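PDB 2QZB: uncharacterized protein YfeY from Escherichia coli, which is of unknown function but belongs to the DUF1131 family and is probably an exported lipoprotein. Local coordinates for residues S102-K107 with I133-S138; R81-D86 with K161-R166; G41-R46 with V62-N67. One frame throughout, in Å; residues are numbered along the deposited sequence.

All three contacts reach one antiparallel sheet of eight strands. Along the chain contact 3 closes first; contact 2 then opens at strand 81-84, and contact 1 forms wholly between its two segments. Contact 2 lies about 2 Å from the centre of the chain, while contacts 1 and 3, their centres about 26 Å apart, fall on opposite sides of it. Contact 2 touches both: strand 158-165 pairs with strand 133-138 of contact 1, and D86 reaches Y43 and K64 of contact 3. The last strand, 158-165, thereby joins strands 44-52 to 81-84 to the later strands of the sheet, uniting distant parts of the sequence.

Contact 1. Residues S102-K107 with I133-S138; sequences SDLYSK and ISYQFS
Strand 133-138 meets residues S102-K107 through alternate side chains. The backbones stay well apart, L104 CA lying 10.3 Å from Y135 CA, so the interface consists of side chains alone and buries a modest 165 Å². At Y135 the ring receives the tip of Y105 at its edge, where Y105 OH comes within 3.6 Å of Y135 CD2. This is a van der Waals approach: the Y105 hydroxyl is hydrogen-bonded to the carbonyl oxygen of K126, and the Y135 hydroxyl to T93 OG1, so each phenol has its polar end secured by another residue. L104, crossing Y135 at about a right angle, brings CD1 to 4.2 Å from Y135 CD2. Beyond Q136, the F137 ring takes the same L104 methyl at its edge, L104 CD1 to F137 CZ 3.9 Å, so that one branch of the leucine serves both rings. Y105 and F137 cross obliquely, with Y105 CE2 3.9 Å from F137 CE1, and F137 meets the Y105 ring at its edge. L104 CB lies over one face of the Y105 ring, offset toward its rim. F101, just before the segment, joins the cluster edge-to-face with F137. The contact thus packs the end of helix 101-104 and the following turn against strand 133-138, which lies in the sheet between strands 123-126 and 158-165.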
# COMPACT_ATOMS: atom_id res chain seq x y z
N SER A 102 4.45 0.31 17.02
CA SER A 102 4.37 1.00 18.32
C SER A 102 4.55 2.52 18.25
O SER A 102 4.17 3.24 19.20
CB SER A 102 5.41 0.41 19.27
OG SER A 102 6.72 0.54 18.71
N ASP A 103 5.08 2.99 17.12
CA ASP A 103 5.11 4.43 16.82
C ASP A 103 3.68 4.98 16.53
O ASP A 103 3.39 6.18 16.69
CB ASP A 103 6.03 4.68 15.60
CG ASP A 103 7.51 4.86 15.99
OD1 ASP A 103 7.87 4.61 17.15
OD2 ASP A 103 8.33 5.27 15.13
N LEU A 104 2.79 4.11 16.08
CA LEU A 104 1.50 4.58 15.56
C LEU A 104 0.32 4.15 16.38
O LEU A 104 -0.65 4.91 16.46
CB LEU A 104 1.29 4.10 14.12
CG LEU A 104 2.42 4.52 13.18
CD1 LEU A 104 2.30 3.75 11.89
CD2 LEU A 104 2.42 6.03 12.96
N TYR A 105 0.38 2.95 16.94
CA TYR A 105 -0.76 2.33 17.63
C TYR A 105 -0.35 1.78 18.97
O TYR A 105 0.71 1.17 19.10
CB TYR A 105 -1.41 1.21 16.80
CG TYR A 105 -1.77 1.63 15.39
CD1 TYR A 105 -2.86 2.44 15.14
CD2 TYR A 105 -0.95 1.26 14.31
CE1 TYR A 105 -3.18 2.85 13.85
CE2 TYR A 105 -1.25 1.69 12.99
CZ TYR A 105 -2.38 2.46 12.78
OH TYR A 105 -2.70 2.87 11.51
N SER A 106 -1.19 2.00 19.98
CA SER A 106 -0.99 1.40 21.29
C SER A 106 -1.59 0.01 21.36
O SER A 106 -1.23 -0.78 22.24
CB SER A 106 -1.57 2.27 22.39
OG SER A 106 -2.95 2.16 22.47
N LYS A 107 -2.47 -0.29 20.41
CA LYS A 107 -3.16 -1.58 20.33
C LYS A 107 -3.79 -1.76 18.96
O LYS A 107 -4.03 -0.79 18.23
CB LYS A 107 -4.21 -1.71 21.45
CG LYS A 107 -5.48 -0.92 21.27
CD LYS A 107 -6.30 -0.81 22.58
CE LYS A 107 -7.06 -2.12 22.92
NZ LYS A 107 -8.44 -1.92 23.53
N ILE A 133 -5.96 6.06 3.14
CA ILE A 133 -4.64 5.42 3.41
C ILE A 133 -4.70 4.36 4.51
O ILE A 133 -5.35 4.57 5.57
CB ILE A 133 -3.55 6.50 3.70
CG1 ILE A 133 -3.48 7.52 2.56
CG2 ILE A 133 -2.15 5.88 3.97
CD1 ILE A 133 -2.66 8.79 2.95
N SER A 134 -4.03 3.22 4.25
CA SER A 134 -3.87 2.12 5.18
C SER A 134 -2.39 1.73 5.15
O SER A 134 -1.71 2.05 4.19
CB SER A 134 -4.67 0.90 4.72
OG SER A 134 -6.06 1.19 4.67
N TYR A 135 -1.94 1.04 6.19
CA TYR A 135 -0.57 0.54 6.28
C TYR A 135 -0.68 -0.96 6.48
O TYR A 135 -1.53 -1.42 7.27
CB TYR A 135 0.18 1.16 7.47
CG TYR A 135 0.07 2.67 7.60
CD1 TYR A 135 0.48 3.51 6.57
CD2 TYR A 135 -0.43 3.27 8.76
CE1 TYR A 135 0.36 4.89 6.67
CE2 TYR A 135 -0.52 4.65 8.88
CZ TYR A 135 -0.12 5.45 7.85
OH TYR A 135 -0.18 6.82 7.96
N GLN A 136 0.13 -1.74 5.79
CA GLN A 136 0.27 -3.14 6.20
C GLN A 136 1.54 -3.29 7.01
O GLN A 136 2.53 -2.58 6.78
CB GLN A 136 0.27 -4.12 5.01
CG GLN A 136 -1.02 -4.12 4.18
CD GLN A 136 -1.13 -5.31 3.20
OE1 GLN A 136 -0.17 -6.07 3.00
NE2 GLN A 136 -2.32 -5.48 2.61
N PHE A 137 1.51 -4.23 7.96
CA PHE A 137 2.63 -4.44 8.88
C PHE A 137 3.10 -5.87 8.71
O PHE A 137 2.29 -6.74 8.40
CB PHE A 137 2.20 -4.19 10.34
CG PHE A 137 2.02 -2.74 10.66
CD1 PHE A 137 0.79 -2.11 10.42
CD2 PHE A 137 3.06 -1.99 11.14
CE1 PHE A 137 0.63 -0.76 10.68
CE2 PHE A 137 2.90 -0.66 11.41
CZ PHE A 137 1.69 -0.03 11.15
N SER A 138 4.39 -6.12 8.89
CA SER A 138 4.84 -7.51 9.00
C SER A 138 5.91 -7.66 10.06
O SER A 138 6.54 -6.67 10.46
CB SER A 138 5.25 -8.14 7.66
OG SER A 138 5.88 -7.25 6.79

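Contact 2. Residues R81-D86 with K161-R166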
# COMPACT_ATOMS: atom_id res chain seq x y z
N ARG A 81 -6.72 1.71 -6.63
CA ARG A 81 -5.87 1.27 -5.52
C ARG A 81 -4.41 1.30 -5.98
O ARG A 81 -4.12 0.98 -7.17
CB ARG A 81 -6.23 -0.15 -5.07
CG ARG A 81 -5.33 -0.74 -3.93
CD ARG A 81 -5.77 -2.12 -3.47
NE ARG A 81 -4.76 -2.77 -2.64
CZ ARG A 81 -4.97 -3.80 -1.82
NH1 ARG A 81 -3.96 -4.31 -1.12
NH2 ARG A 81 -6.18 -4.35 -1.70
N ILE A 82 -3.51 1.71 -5.06
CA ILE A 82 -2.03 1.69 -5.30
C ILE A 82 -1.42 1.18 -4.02
O ILE A 82 -1.65 1.77 -2.94
CB ILE A 82 -1.44 3.09 -5.59
CG1 ILE A 82 -2.13 3.74 -6.80
CG2 ILE A 82 0.12 3.00 -5.81
CD1 ILE A 82 -2.12 5.30 -6.82
N ASP A 83 -0.71 0.06 -4.10
CA ASP A 83 0.09 -0.43 -2.98
C ASP A 83 1.54 0.04 -3.16
O ASP A 83 2.12 -0.15 -4.23
CB ASP A 83 0.05 -1.94 -2.93
CG ASP A 83 -1.38 -2.48 -2.79
OD1 ASP A 83 -1.54 -3.57 -2.23
OD2 ASP A 83 -2.34 -1.82 -3.27
N VAL A 84 2.11 0.67 -2.14
CA VAL A 84 3.45 1.25 -2.26
C VAL A 84 4.37 0.38 -1.45
O VAL A 84 4.11 0.10 -0.27
CB VAL A 84 3.52 2.73 -1.83
CG1 VAL A 84 4.98 3.31 -1.97
CG2 VAL A 84 2.58 3.58 -2.67
N LEU A 85 5.44 -0.09 -2.07
CA LEU A 85 6.44 -0.87 -1.35
C LEU A 85 7.82 -0.19 -1.38
O LEU A 85 8.76 -0.67 -0.76
CB LEU A 85 6.54 -2.26 -1.96
CG LEU A 85 5.23 -3.08 -2.01
CD1 LEU A 85 4.36 -2.83 -3.24
CD2 LEU A 85 5.61 -4.50 -2.02
N ASP A 86 7.92 0.89 -2.13
CA ASP A 86 9.14 1.68 -2.28
C ASP A 86 9.38 2.47 -1.00
O ASP A 86 8.55 3.33 -0.60
CB ASP A 86 8.96 2.66 -3.44
CG ASP A 86 10.23 3.41 -3.81
OD1 ASP A 86 11.25 3.40 -3.06
OD2 ASP A 86 10.20 4.04 -4.88
N LYS A 161 3.99 -2.17 3.72
CA LYS A 161 3.33 -1.60 2.56
C LYS A 161 2.46 -0.41 2.97
O LYS A 161 1.90 -0.39 4.07
CB LYS A 161 2.51 -2.70 1.91
CG LYS A 161 1.79 -2.37 0.67
CD LYS A 161 1.84 -3.59 -0.22
CE LYS A 161 0.84 -4.62 0.19
NZ LYS A 161 0.79 -5.72 -0.82
N ILE A 162 2.35 0.58 2.09
CA ILE A 162 1.40 1.66 2.28
C ILE A 162 0.36 1.53 1.15
O ILE A 162 0.72 1.41 -0.04
CB ILE A 162 2.09 3.07 2.27
CG1 ILE A 162 3.20 3.15 3.35
CG2 ILE A 162 1.03 4.19 2.50
CD1 ILE A 162 4.02 4.37 3.28
N ILE A 163 -0.92 1.55 1.51
CA ILE A 163 -2.00 1.35 0.53
C ILE A 163 -2.88 2.57 0.42
O ILE A 163 -3.38 3.08 1.44
CB ILE A 163 -2.84 0.12 0.91
CG1 ILE A 163 -1.91 -1.08 1.11
CG2 ILE A 163 -3.94 -0.15 -0.15
CD1 ILE A 163 -2.60 -2.19 1.80
N TRP A 164 -3.08 3.05 -0.79
CA TRP A 164 -4.05 4.11 -1.04
C TRP A 164 -5.25 3.49 -1.75
O TRP A 164 -5.06 2.66 -2.68
CB TRP A 164 -3.44 5.20 -1.93
CG TRP A 164 -4.47 6.22 -2.37
CD1 TRP A 164 -4.84 7.35 -1.70
CD2 TRP A 164 -5.26 6.21 -3.59
NE1 TRP A 164 -5.81 8.04 -2.41
CE2 TRP A 164 -6.07 7.36 -3.58
CE3 TRP A 164 -5.34 5.33 -4.69
CZ2 TRP A 164 -6.97 7.66 -4.63
CZ3 TRP A 164 -6.22 5.63 -5.72
CH2 TRP A 164 -7.04 6.79 -5.68
N ARG A 165 -6.48 3.88 -1.36
CA ARG A 165 -7.70 3.39 -2.08
C ARG A 165 -8.65 4.55 -2.40
O ARG A 165 -8.86 5.40 -1.54
CB ARG A 165 -8.46 2.33 -1.27
CG ARG A 165 -7.78 0.95 -1.09
CD ARG A 165 -8.59 0.13 -0.14
NE ARG A 165 -8.18 -1.28 0.04
CZ ARG A 165 -7.44 -1.71 1.05
NH1 ARG A 165 -7.00 -0.83 1.94
NH2 ARG A 165 -7.12 -2.99 1.19
N ARG A 166 -9.23 4.61 -3.60
CA ARG A 166 -10.09 5.76 -3.98
C ARG A 166 -11.34 5.86 -3.09
O ARG A 166 -11.74 4.84 -2.49
CB ARG A 166 -10.53 5.71 -5.45
CG ARG A 166 -11.46 4.55 -5.84
CD ARG A 166 -12.34 4.93 -7.07
NE ARG A 166 -11.53 5.57 -8.11
CZ ARG A 166 -11.37 5.12 -9.36
NH1 ARG A 166 -12.00 4.02 -9.77
NH2 ARG A 166 -10.59 5.78 -10.20
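R81 runs its extended side chain obliquely across I163, NE lying 3.7 Å from I163 CG2, with CG anti to the backbone N (chi1 177°) and the chain straight to NE. That reach carries the guanidinium to D83, two residues on along the same strand face, which it grips side-on: R81 NE meets D83 OD2 at 2.7 Å and R81 NH1 meets D83 OD1 at 2.8 Å. Both carboxylate oxygens use syn lone pairs and lie close to the guanidinium plane, a geometry that should fix the carboxylate's rotation and favour its ionised form. K161, bent at chi2 and chi3, lays CD 3.6 Å from D83 CB and adds only a weak bond from NZ to D83 OD1, completing a salt-bridge network. R165 runs alongside R81, its NH2 over one guanidinium face at 3.3 Å from R81 NH2. These are two donors with like charge, and the cost is probably eased by D83 on R81 and by E124, which forms a salt bridge with R165. On the sheet face that carries I82, V84, I162 and W164, I82 CD1 packs 3.9 Å from W164 CE3, and V84 lies beside I162.

The backbones pair antiparallel, their axes 4.6 Å apart. I82 with W164 and V84 with I162 are hydrogen-bonded pairs, each joined by two bonds; W164 N to I82 O is nearly straight (173°). The contact is central in the sheet: strand 67-73 flanks 81-84, strand 133-138 flanks 158-165, and strands 16-17 and 20-21 touch the I82, V84 face.

Contact 3. Residues G41-R46 with V62-N67; sequences GDYRLR and VMKGDN
R44 and M63 form an antiparallel hydrogen-bonded backbone pair, in which R44 N uses a lone pair of M63 O, whereas M63 N, 2.7 Å from R44 O, sits above that carbonyl plane. Two waters extend the pairing: one links D42 O to G65 N, the other R44 NH1 to G65 O at the type II' turn K64-N67.

The apolar contact centres on V62. Its CG1 lies over one face of the Y43 ring in a CH-pi contact, 3.8 Å from the ring centroid, while M63 O lies at the ring edge; V62 CG2 meets L45 CD1 at 3.9 Å. An alanine at Y43 has neither the ring facing V62 CG1 nor the hydroxyl that bonds D86, and would probably loosen this end of the hairpin against D86.

On the sheet face of R44 and M63, the M63 chain, bent at chi2 and chi3, curls against R46: its CE sits over the centre of the guanidinium, 3.7 Å from R46 CZ, and its SD is 3.6 Å from R46 NE.

R46 thus combines a thioether across one guanidinium face with a salt bridge to E61, so dispersion as well as charge probably helps hold this hairpin end.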
# COMPACT_ATOMS: atom_id res chain seq x y z
N GLY A 41 10.34 9.19 -11.11
CA GLY A 41 11.43 8.41 -10.57
C GLY A 41 12.03 7.61 -11.70
O GLY A 41 11.54 7.65 -12.83
N ASP A 42 13.07 6.86 -11.38
CA ASP A 42 13.76 6.06 -12.35
C ASP A 42 13.14 4.66 -12.29
O ASP A 42 13.78 3.72 -11.85
CB ASP A 42 15.25 6.01 -12.00
CG ASP A 42 15.86 7.40 -11.80
OD1 ASP A 42 15.82 8.20 -12.75
OD2 ASP A 42 16.41 7.67 -10.70
N TYR A 43 11.89 4.54 -12.72
CA TYR A 43 11.17 3.28 -12.63
C TYR A 43 11.07 2.64 -13.99
O TYR A 43 11.19 3.31 -15.00
CB TYR A 43 9.74 3.53 -12.14
CG TYR A 43 9.62 4.07 -10.73
CD1 TYR A 43 10.10 3.34 -9.65
CD2 TYR A 43 9.03 5.30 -10.49
CE1 TYR A 43 9.98 3.82 -8.36
CE2 TYR A 43 8.91 5.79 -9.23
CZ TYR A 43 9.37 5.03 -8.17
OH TYR A 43 9.24 5.52 -6.90
N ARG A 44 10.80 1.33 -13.98
CA ARG A 44 10.31 0.59 -15.11
C ARG A 44 8.85 0.22 -14.81
O ARG A 44 8.38 0.37 -13.67
CB ARG A 44 11.15 -0.70 -15.28
CG ARG A 44 12.51 -0.51 -16.04
CD ARG A 44 13.49 0.46 -15.33
NE ARG A 44 14.81 0.44 -15.97
CZ ARG A 44 15.85 -0.29 -15.55
NH1 ARG A 44 15.78 -1.09 -14.48
NH2 ARG A 44 16.98 -0.23 -16.23
N LEU A 45 8.14 -0.26 -15.81
CA LEU A 45 6.71 -0.56 -15.70
C LEU A 45 6.41 -1.91 -16.38
O LEU A 45 6.94 -2.20 -17.47
CB LEU A 45 5.92 0.58 -16.38
CG LEU A 45 4.40 0.63 -16.22
CD1 LEU A 45 3.95 0.82 -14.74
CD2 LEU A 45 3.86 1.75 -17.06
N ARG A 46 5.58 -2.73 -15.75
CA ARG A 46 5.26 -4.06 -16.20
C ARG A 46 3.73 -4.17 -16.07
O ARG A 46 3.15 -3.42 -15.32
CB ARG A 46 5.86 -5.00 -15.16
CG ARG A 46 6.25 -6.25 -15.63
CD ARG A 46 7.39 -6.70 -14.80
NE ARG A 46 7.04 -7.23 -13.49
CZ ARG A 46 7.74 -8.20 -12.92
NH1 ARG A 46 8.79 -8.72 -13.58
NH2 ARG A 46 7.39 -8.67 -11.73
N VAL A 62 5.04 -1.13 -10.96
CA VAL A 62 6.04 -0.13 -11.12
C VAL A 62 7.29 -0.73 -10.50
O VAL A 62 7.29 -1.14 -9.36
CB VAL A 62 5.64 1.15 -10.39
CG1 VAL A 62 6.75 2.17 -10.48
CG2 VAL A 62 4.32 1.73 -10.99
N MET A 63 8.36 -0.81 -11.26
CA MET A 63 9.51 -1.60 -10.85
C MET A 63 10.67 -0.69 -10.48
O MET A 63 10.95 0.29 -11.17
CB MET A 63 9.96 -2.55 -11.98
CG MET A 63 8.85 -3.53 -12.51
SD MET A 63 8.22 -4.65 -11.24
CE MET A 63 9.60 -5.71 -10.90
N LYS A 64 11.34 -1.03 -9.40
CA LYS A 64 12.51 -0.27 -8.96
C LYS A 64 13.62 -1.29 -8.88
O LYS A 64 13.66 -2.12 -7.99
CB LYS A 64 12.28 0.40 -7.62
CG LYS A 64 13.40 1.41 -7.25
CD LYS A 64 13.13 2.17 -5.96
CE LYS A 64 13.64 1.42 -4.73
NZ LYS A 64 13.87 2.37 -3.57
N GLY A 65 14.47 -1.27 -9.90
CA GLY A 65 15.38 -2.38 -10.15
C GLY A 65 14.62 -3.67 -10.33
O GLY A 65 13.67 -3.76 -11.12
N ASP A 66 15.01 -4.65 -9.51
CA ASP A 66 14.54 -6.02 -9.54
C ASP A 66 13.22 -6.24 -8.78
O ASP A 66 12.64 -7.35 -8.79
CB ASP A 66 15.64 -6.90 -8.86
CG ASP A 66 16.49 -6.11 -7.78
OD1 ASP A 66 16.86 -6.71 -6.74
OD2 ASP A 66 16.81 -4.90 -7.97
N ASN A 67 12.77 -5.18 -8.10
CA ASN A 67 11.74 -5.28 -7.07
C ASN A 67 10.52 -4.41 -7.41
O ASN A 67 10.64 -3.34 -8.04
CB ASN A 67 12.30 -4.78 -5.73
CG ASN A 67 13.29 -5.74 -5.08
OD1 ASN A 67 13.08 -6.96 -4.97
ND2 ASN A 67 14.37 -5.18 -4.60
O HOH W 1 14.21 0.95 -12.08
O HOH W 2 13.52 -2.19 -13.34